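Ferric-chelate reductase (NAD(P)H) (Archaeoglobus fulgidus, PDB 1I0R) catalyses the reduction of chelated ferric iron to ferrous iron with NADH or NADPH as electron donor, using FMN or FAD, and works as a homodimer. Local coordinates at the interface of chains A and B. Residues are numbered along the deposited sequence; one frame, centred on the assembly and turned at random. Chains: chain A/B, Conserved hypothetical protein.

Contact 1: the interface of chains A and B. Residues chain A 40, 113, 133-137; chain B 1-2, 5-6.
The backbone amide of B:Asp2 donates to the carbonyl oxygen of A:Ala136, N to O 3.0 Å and nearly straight at 169°, approaching from above the carbonyl plane. This bond ties the N-terminal arm of one flavin reductase-like subunit to strand 126-138 of its partner in the homodimer. Beside it, B:Met1 lies along the same strand: with CG anti to the backbone N (chi1 -176°), its thioether runs back over A:Asp135 and reaches A:Ala133, SD to CB 3.8 Å. A flexible, unbranched methionine suits this course along a backbone. The carboxylate oxygen OD2 of A:Asp135 takes the amide N of A:Ala136 at 2.9 Å, a bent bond within chain A met from above the carboxylate plane; it probably helps hold OD2 near CA of B:Met1.

From 3-10 helix 3-8, B:Phe6 sends its ring tip first into chain A. Methyl CG1 of A:Val40 sits over one ring face, 3.8 Å from the centroid, offset toward the rim. CZ meets CB of A:Ala136 at 3.7 Å and touches A:Ala133, whose small methyl permits close approach of the ring. CD1 of A:Ile113 reaches CD2 of B:Phe6 at 3.9 Å. B:Ala5 adds a methyl-to-methyl contact with A:Ala136, small side chains that let the helix lie close to the strand.

Contact 2: the interface of chains A and B. Residues chain A 69, 149, 152-153, 158-160; chain B 160, 164-166.
A salt bridge joins A:Asp149, on helix 147-154, to B:Arg160 of the other subunit. The two side chains meet tip to tip with carboxylate and guanidinium planes 16° apart, nearly coplanar. NH1 of B:Arg160 lies between both carboxylate oxygens, 2.7 Å from OD1 and 2.8 Å from OD2 of A:Asp149. The oxygens use their syn lone pairs, and OD1 accepts from both NH1 and NH2. Arginine suits the place because its extended chain carries a flat, multiply donating group across the interface, but B:Arg160 is poorly ordered and the detailed grip is tentative.

Backbone pairing is antiparallel: A:Pro159 is bridged with B:Phe166 and A:Arg160 with B:Tyr165. The amide N of A:Arg160 donates to the carbonyl O of B:Tyr165 at 2.9 Å, nearly along the C=O axis. A:Pro159 has no amide hydrogen to give, so the bond here comes from its neighbour.

Apolar packing centres on B:Phe166, whose ring lies between A:Leu152 and A:Pro159. Methyl CD1 of A:Leu152 sits over one face, 3.9 Å from the ring centroid, and CA of A:Pro159 lies over the opposite face toward the rim. The proline CG touches CE2 of B:Phe166 at 3.5 Å. CB of A:Asp149 meets CZ of B:Phe166 at 3.6 Å, so one side chain both packs against the ring and pairs with the arginine.

Thus C-terminal strand 165-167 packs against residues that themselves belong to the NADP(+) site, which may help fix helix 147-154.

Contact 3: the interface of chains A and B. Residues chain A 11-12, 14, 66, 144, 146; chain B 8, 10, 160.
B:Ser10, just beyond the 3-10 helix 3-8, crosses the dimer interface onto the flavin reductase-like domain of chain A. Its CB rests against the backbone of A:Gly12, 3.6 Å from CA; glycine, lacking a side chain, lets the serine approach the main chain this closely. At the tip, OG lies anti to the carbonyl carbon (chi1 -64°), which directs it toward methyl CG2 of A:Val144 at 3.8 Å, with CG2 of A:Thr146 a little farther off.

The backbone N of B:Ser10 donates to the phenol oxygen OH of A:Tyr14 at 3.1 Å, a fairly straight bond of 161°. Its carbonyl O is linked through water 1, at 2.7 Å, which also meets OH of A:Tyr14 and, at 3.0 Å, the amide N of A:Gly12. Tyrosine suits this place because its long, rigid ring carries a hydroxyl able both to donate and to accept.

A:Val66 probably steadies the ring, its CG2 lying at the edge of A:Tyr14, in its plane. CG1 of the same valine approaches the carbonyl O of B:Lys8 at 3.6 Å, a contact joined by CG1 of A:Val144. The compact branched valines pack closely against that backbone. Poorly ordered B:Arg160 brings NH2 near the A:Val144 carbonyl O, a doubtful approach without a hydrogen bond.

Contact 1: the interface of chains A and B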
loop_
_atom_site.group_PDB
_atom_site.type_symbol
_atom_site.label_atom_id
_atom_site.label_comp_id
_atom_site.label_asym_id
_atom_site.label_seq_id
_atom_site.Cartn_x
_atom_site.Cartn_y
_atom_site.Cartn_z
ATOM N N VAL A 40 -3.357 -10.896 12.238
ATOM C CA VAL A 40 -2.577 -10.130 11.274
ATOM C C VAL A 40 -2.838 -10.676 9.878
ATOM O O VAL A 40 -2.605 -11.852 9.610
ATOM C CB VAL A 40 -1.054 -10.197 11.581
ATOM C CG1 VAL A 40 -0.278 -9.513 10.444
ATOM C CG2 VAL A 40 -0.769 -9.528 12.905
ATOM N N ILE A 113 8.054 -12.466 5.427
ATOM C CA ILE A 113 6.768 -12.789 6.040
ATOM C C ILE A 113 6.176 -13.925 5.243
ATOM O O ILE A 113 6.324 -13.948 4.030
ATOM C CB ILE A 113 5.805 -11.599 5.904
ATOM C CG1 ILE A 113 6.345 -10.400 6.659
ATOM C CG2 ILE A 113 4.394 -12.002 6.406
ATOM C CD1 ILE A 113 5.659 -9.109 6.290
ATOM N N ALA A 133 -1.004 -13.978 8.408
ATOM C CA ALA A 133 0.439 -14.211 8.630
ATOM C C ALA A 133 0.670 -15.443 9.504
ATOM O O ALA A 133 -0.017 -15.631 10.516
ATOM C CB ALA A 133 1.087 -12.970 9.284
ATOM N N VAL A 134 1.609 -16.293 9.099
ATOM C CA VAL A 134 1.914 -17.481 9.897
ATOM C C VAL A 134 3.321 -17.368 10.506
ATOM O O VAL A 134 3.612 -17.996 11.532
ATOM C CB VAL A 134 1.755 -18.786 9.088
ATOM C CG1 VAL A 134 0.336 -18.927 8.577
ATOM C CG2 VAL A 134 2.699 -18.834 7.966
ATOM N N ASP A 135 4.193 -16.562 9.895
ATOM C CA ASP A 135 5.528 -16.313 10.457
ATOM C C ASP A 135 6.043 -15.010 9.866
ATOM O O ASP A 135 5.569 -14.573 8.804
ATOM C CB ASP A 135 6.489 -17.464 10.162
ATOM C CG ASP A 135 7.615 -17.571 11.202
ATOM O OD1 ASP A 135 8.430 -18.525 11.089
ATOM O OD2 ASP A 135 7.693 -16.719 12.133
ATOM N N ALA A 136 6.973 -14.371 10.570
ATOM C CA ALA A 136 7.582 -13.118 10.129
ATOM C C ALA A 136 8.915 -12.984 10.870
ATOM O O ALA A 136 9.009 -13.340 12.042
ATOM C CB ALA A 136 6.671 -11.950 10.446
ATOM N N GLU A 137 9.934 -12.473 10.190
ATOM C CA GLU A 137 11.264 -12.351 10.774
ATOM C C GLU A 137 11.995 -11.129 10.224
ATOM O O GLU A 137 11.920 -10.849 9.023
ATOM C CB GLU A 137 12.036 -13.643 10.449
ATOM C CG GLU A 137 13.507 -13.696 10.834
ATOM C CD GLU A 137 14.130 -15.079 10.555
ATOM O OE1 GLU A 137 13.629 -15.803 9.662
ATOM O OE2 GLU A 137 15.134 -15.444 11.209
ATOM N N MET B 1 6.940 -15.386 15.524
ATOM C CA MET B 1 6.520 -14.326 14.569
ATOM C C MET B 1 6.782 -12.949 15.149
ATOM O O MET B 1 6.098 -12.521 16.084
ATOM C CB MET B 1 5.034 -14.476 14.230
ATOM C CG MET B 1 4.552 -13.482 13.193
ATOM S SD MET B 1 3.080 -14.023 12.330
ATOM C CE MET B 1 1.813 -13.253 13.327
ATOM N N ASP B 2 7.771 -12.254 14.586
ATOM C CA ASP B 2 8.137 -10.921 15.053
ATOM C C ASP B 2 7.307 -9.813 14.428
ATOM O O ASP B 2 7.360 -9.584 13.219
ATOM C CB ASP B 2 9.617 -10.660 14.789
ATOM C CG ASP B 2 10.081 -9.298 15.319
ATOM O OD1 ASP B 2 9.318 -8.616 16.040
ATOM O OD2 ASP B 2 11.227 -8.910 15.013
ATOM N N ALA B 5 8.521 -7.024 11.896
ATOM C CA ALA B 5 8.594 -7.232 10.457
ATOM C C ALA B 5 7.467 -6.477 9.759
ATOM O O ALA B 5 7.659 -5.928 8.669
ATOM C CB ALA B 5 8.527 -8.728 10.127
ATOM N N PHE B 6 6.287 -6.423 10.374
ATOM C CA PHE B 6 5.178 -5.715 9.736
ATOM C C PHE B 6 5.389 -4.197 9.653
ATOM O O PHE B 6 4.803 -3.506 8.794
ATOM C CB PHE B 6 3.862 -6.071 10.465
ATOM C CG PHE B 6 3.626 -7.557 10.560
ATOM C CD1 PHE B 6 3.584 -8.188 11.791
ATOM C CD2 PHE B 6 3.529 -8.344 9.405
ATOM C CE1 PHE B 6 3.453 -9.579 11.891
ATOM C CE2 PHE B 6 3.402 -9.744 9.495
ATOM C CZ PHE B 6 3.367 -10.360 10.744
#

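Contact 2: the interface of chains A and B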
loop_
_atom_site.group_PDB
_atom_site.type_symbol
_atom_site.label_atom_id
_atom_site.label_comp_id
_atom_site.label_asym_id
_atom_site.label_seq_id
_atom_site.Cartn_x
_atom_site.Cartn_y
_atom_site.Cartn_z
ATOM N N LEU A 69 17.183 -0.950 0.813
ATOM C CA LEU A 69 17.526 0.226 0.029
ATOM C C LEU A 69 18.616 -0.034 -1.014
ATOM O O LEU A 69 18.514 0.460 -2.127
ATOM C CB LEU A 69 17.953 1.362 0.975
ATOM C CG LEU A 69 18.323 2.715 0.351
ATOM C CD1 LEU A 69 17.196 3.285 -0.459
ATOM C CD2 LEU A 69 18.680 3.661 1.475
ATOM N N ASP A 149 11.697 5.569 -4.183
ATOM C CA ASP A 149 13.172 5.421 -4.250
ATOM C C ASP A 149 13.550 4.740 -5.566
ATOM O O ASP A 149 14.493 5.151 -6.272
ATOM C CB ASP A 149 13.696 4.499 -3.142
ATOM C CG ASP A 149 13.676 5.120 -1.779
ATOM O OD1 ASP A 149 13.726 4.339 -0.787
ATOM O OD2 ASP A 149 13.648 6.373 -1.682
ATOM N N LEU A 152 13.576 6.942 -8.494
ATOM C CA LEU A 152 14.725 7.823 -8.568
ATOM C C LEU A 152 15.840 6.972 -9.171
ATOM O O LEU A 152 16.642 7.460 -9.971
ATOM C CB LEU A 152 15.118 8.344 -7.183
ATOM C CG LEU A 152 14.096 9.269 -6.510
ATOM C CD1 LEU A 152 14.668 9.730 -5.186
ATOM C CD2 LEU A 152 13.766 10.478 -7.407
ATOM N N MET A 153 15.874 5.688 -8.815
ATOM C CA MET A 153 16.892 4.797 -9.362
ATOM C C MET A 153 16.715 4.664 -10.869
ATOM O O MET A 153 17.698 4.663 -11.613
ATOM C CB MET A 153 16.818 3.412 -8.719
ATOM C CG MET A 153 17.221 3.381 -7.255
ATOM S SD MET A 153 16.889 1.741 -6.562
ATOM C CE MET A 153 18.292 0.799 -7.242
ATOM N N THR A 158 21.436 7.011 -7.332
ATOM C CA THR A 158 21.889 5.836 -6.600
ATOM C C THR A 158 21.982 6.200 -5.116
ATOM O O THR A 158 22.499 7.256 -4.757
ATOM C CB THR A 158 23.259 5.341 -7.127
ATOM O OG1 THR A 158 23.531 4.037 -6.599
ATOM C CG2 THR A 158 24.370 6.292 -6.724
ATOM N N PRO A 159 21.458 5.333 -4.237
ATOM C CA PRO A 159 21.482 5.571 -2.788
ATOM C C PRO A 159 22.903 5.679 -2.247
ATOM O O PRO A 159 23.811 5.017 -2.746
ATOM C CB PRO A 159 20.766 4.344 -2.222
ATOM C CG PRO A 159 19.910 3.869 -3.363
ATOM C CD PRO A 159 20.814 4.046 -4.543
ATOM N N ARG A 160 23.098 6.517 -1.236
ATOM C CA ARG A 160 24.416 6.652 -0.636
ATOM C C ARG A 160 24.349 6.493 0.874
ATOM O O ARG A 160 23.571 7.171 1.547
ATOM C CB ARG A 160 25.055 7.997 -0.975
ATOM C CG ARG A 160 26.468 8.101 -0.419
ATOM C CD ARG A 160 27.214 9.328 -0.895
ATOM N NE ARG A 160 28.575 9.345 -0.360
ATOM C CZ ARG A 160 29.438 10.342 -0.533
ATOM N NH1 ARG A 160 29.084 11.411 -1.231
ATOM N NH2 ARG A 160 30.649 10.274 0.006
ATOM N N ARG B 160 13.035 11.040 7.044
ATOM C CA ARG B 160 13.955 10.210 6.278
ATOM C C ARG B 160 14.985 11.063 5.532
ATOM O O ARG B 160 16.167 10.720 5.475
ATOM C CB ARG B 160 13.175 9.358 5.278
ATOM C CG ARG B 160 13.851 8.040 4.930
ATOM C CD ARG B 160 13.269 7.463 3.655
ATOM N NE ARG B 160 13.699 6.089 3.412
ATOM C CZ ARG B 160 13.775 5.542 2.203
ATOM N NH1 ARG B 160 13.456 6.256 1.134
ATOM N NH2 ARG B 160 14.160 4.283 2.062
ATOM N N VAL B 164 18.710 9.285 4.032
ATOM C CA VAL B 164 18.709 8.765 2.670
ATOM C C VAL B 164 19.087 9.848 1.662
ATOM O O VAL B 164 18.403 10.865 1.537
ATOM C CB VAL B 164 17.329 8.185 2.297
ATOM C CG1 VAL B 164 17.411 7.486 0.950
ATOM C CG2 VAL B 164 16.865 7.214 3.372
ATOM N N TYR B 165 20.178 9.612 0.943
ATOM C CA TYR B 165 20.669 10.557 -0.050
ATOM C C TYR B 165 20.861 9.912 -1.422
ATOM O O TYR B 165 21.531 8.889 -1.544
ATOM C CB TYR B 165 21.997 11.154 0.431
ATOM C CG TYR B 165 22.661 12.068 -0.572
ATOM C CD1 TYR B 165 21.950 13.104 -1.172
ATOM C CD2 TYR B 165 23.998 11.890 -0.928
ATOM C CE1 TYR B 165 22.548 13.937 -2.105
ATOM C CE2 TYR B 165 24.608 12.719 -1.860
ATOM C CZ TYR B 165 23.876 13.739 -2.446
ATOM O OH TYR B 165 24.464 14.556 -3.383
ATOM N N PHE B 166 20.269 10.509 -2.451
ATOM C CA PHE B 166 20.400 9.984 -3.806
ATOM C C PHE B 166 21.319 10.842 -4.665
ATOM O O PHE B 166 21.018 12.000 -4.964
ATOM C CB PHE B 166 19.033 9.865 -4.491
ATOM C CG PHE B 166 18.240 8.662 -4.060
ATOM C CD1 PHE B 166 17.442 8.705 -2.923
ATOM C CD2 PHE B 166 18.314 7.475 -4.782
ATOM C CE1 PHE B 166 16.727 7.580 -2.509
ATOM C CE2 PHE B 166 17.605 6.346 -4.378
ATOM C CZ PHE B 166 16.810 6.399 -3.239
#

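Contact 3: the interface of chains A and B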
loop_
_atom_site.group_PDB
_atom_site.type_symbol
_atom_site.label_atom_id
_atom_site.label_comp_id
_atom_site.label_asym_id
_atom_site.label_seq_id
_atom_site.Cartn_x
_atom_site.Cartn_y
_atom_site.Cartn_z
ATOM N N TYR A 11 4.356 3.477 -1.754
ATOM C CA TYR A 11 4.434 2.001 -1.617
ATOM C C TYR A 11 5.835 1.585 -1.230
ATOM O O TYR A 11 6.775 2.373 -1.334
ATOM C CB TYR A 11 4.204 1.278 -2.962
ATOM C CG TYR A 11 2.950 1.603 -3.770
ATOM C CD1 TYR A 11 2.845 2.790 -4.493
ATOM C CD2 TYR A 11 1.871 0.716 -3.790
ATOM C CE1 TYR A 11 1.691 3.082 -5.208
ATOM C CE2 TYR A 11 0.722 1.003 -4.495
ATOM C CZ TYR A 11 0.636 2.185 -5.202
ATOM O OH TYR A 11 -0.525 2.461 -5.878
ATOM N N GLY A 12 5.971 0.334 -0.776
ATOM C CA GLY A 12 7.298 -0.254 -0.557
ATOM C C GLY A 12 7.617 -1.031 -1.843
ATOM O O GLY A 12 6.963 -0.885 -2.875
ATOM N N TYR A 14 8.818 -5.094 -2.931
ATOM C CA TYR A 14 8.908 -6.441 -2.354
ATOM C C TYR A 14 9.064 -7.524 -3.380
ATOM O O TYR A 14 8.832 -7.308 -4.574
ATOM C CB TYR A 14 7.547 -6.730 -1.666
ATOM C CG TYR A 14 6.981 -5.620 -0.798
ATOM C CD1 TYR A 14 6.195 -4.576 -1.347
ATOM C CD2 TYR A 14 7.298 -5.570 0.550
ATOM C CE1 TYR A 14 5.748 -3.504 -0.540
ATOM C CE2 TYR A 14 6.871 -4.516 1.362
ATOM C CZ TYR A 14 6.098 -3.488 0.813
ATOM O OH TYR A 14 5.686 -2.445 1.634
ATOM N N VAL A 66 10.791 -8.009 2.050
ATOM C CA VAL A 66 10.810 -6.545 2.000
ATOM C C VAL A 66 12.238 -6.159 1.565
ATOM O O VAL A 66 13.201 -6.388 2.302
ATOM C CB VAL A 66 10.474 -5.940 3.389
ATOM C CG1 VAL A 66 10.451 -4.426 3.267
ATOM C CG2 VAL A 66 9.126 -6.522 3.912
ATOM N N VAL A 144 14.644 0.294 4.194
ATOM C CA VAL A 144 13.876 -0.377 3.159
ATOM C C VAL A 144 13.877 0.460 1.893
ATOM O O VAL A 144 14.150 1.662 1.920
ATOM C CB VAL A 144 12.390 -0.614 3.585
ATOM C CG1 VAL A 144 12.338 -1.404 4.892
ATOM C CG2 VAL A 144 11.633 0.716 3.698
ATOM N N THR A 146 11.808 2.130 -1.026
ATOM C CA THR A 146 10.427 2.493 -1.330
ATOM C C THR A 146 10.237 2.523 -2.841
ATOM O O THR A 146 11.206 2.544 -3.612
ATOM C CB THR A 146 10.048 3.866 -0.741
ATOM O OG1 THR A 146 10.789 4.902 -1.407
ATOM C CG2 THR A 146 10.347 3.912 0.733
ATOM N N LYS B 8 7.978 -2.868 8.647
ATOM C CA LYS B 8 8.885 -2.628 7.532
ATOM C C LYS B 8 8.094 -2.374 6.244
ATOM O O LYS B 8 8.670 -2.010 5.226
ATOM C CB LYS B 8 9.845 -3.812 7.340
ATOM C CG LYS B 8 10.732 -4.108 8.563
ATOM C CD LYS B 8 11.584 -2.903 8.938
ATOM C CE LYS B 8 12.570 -3.306 10.019
ATOM N NZ LYS B 8 13.330 -2.126 10.507
ATOM N N SER B 10 5.778 -0.282 3.810
ATOM C CA SER B 10 5.658 1.170 3.575
ATOM C C SER B 10 4.245 1.653 3.188
ATOM O O SER B 10 3.515 0.988 2.455
ATOM C CB SER B 10 6.652 1.602 2.472
ATOM O OG SER B 10 8.010 1.405 2.888
ATOM N N ARG B 160 13.035 11.040 7.044
ATOM C CA ARG B 160 13.955 10.210 6.278
ATOM C C ARG B 160 14.985 11.063 5.532
ATOM O O ARG B 160 16.167 10.720 5.475
ATOM C CB ARG B 160 13.175 9.358 5.278
ATOM C CG ARG B 160 13.851 8.040 4.930
ATOM C CD ARG B 160 13.269 7.463 3.655
ATOM N NE ARG B 160 13.699 6.089 3.412
ATOM C CZ ARG B 160 13.775 5.542 2.203
ATOM N NH1 ARG B 160 13.456 6.256 1.134
ATOM N NH2 ARG B 160 14.160 4.283 2.062
HETATM O O HOH W 1 3.640 -1.024 0.621
#

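Contacts 1 and 3 lie about 16 Å apart between the centres of their C-alpha atoms and share the 3-10 helix 3-8 of chain B, so the N-terminal arm runs from one to the other. Contacts 2 and 3 are about 12 Å apart and both include B:Arg160, while contacts 1 and 2 are about 27 Å apart. Contact 3 therefore bridges the grip of the N-terminus and that of the C-terminal segment. The interface is two-fold symmetric overall, so the N-terminal arms are exchanged reciprocally; the C-terminal clasp is seen from chain B onto chain A, its full counterpart not being modelled.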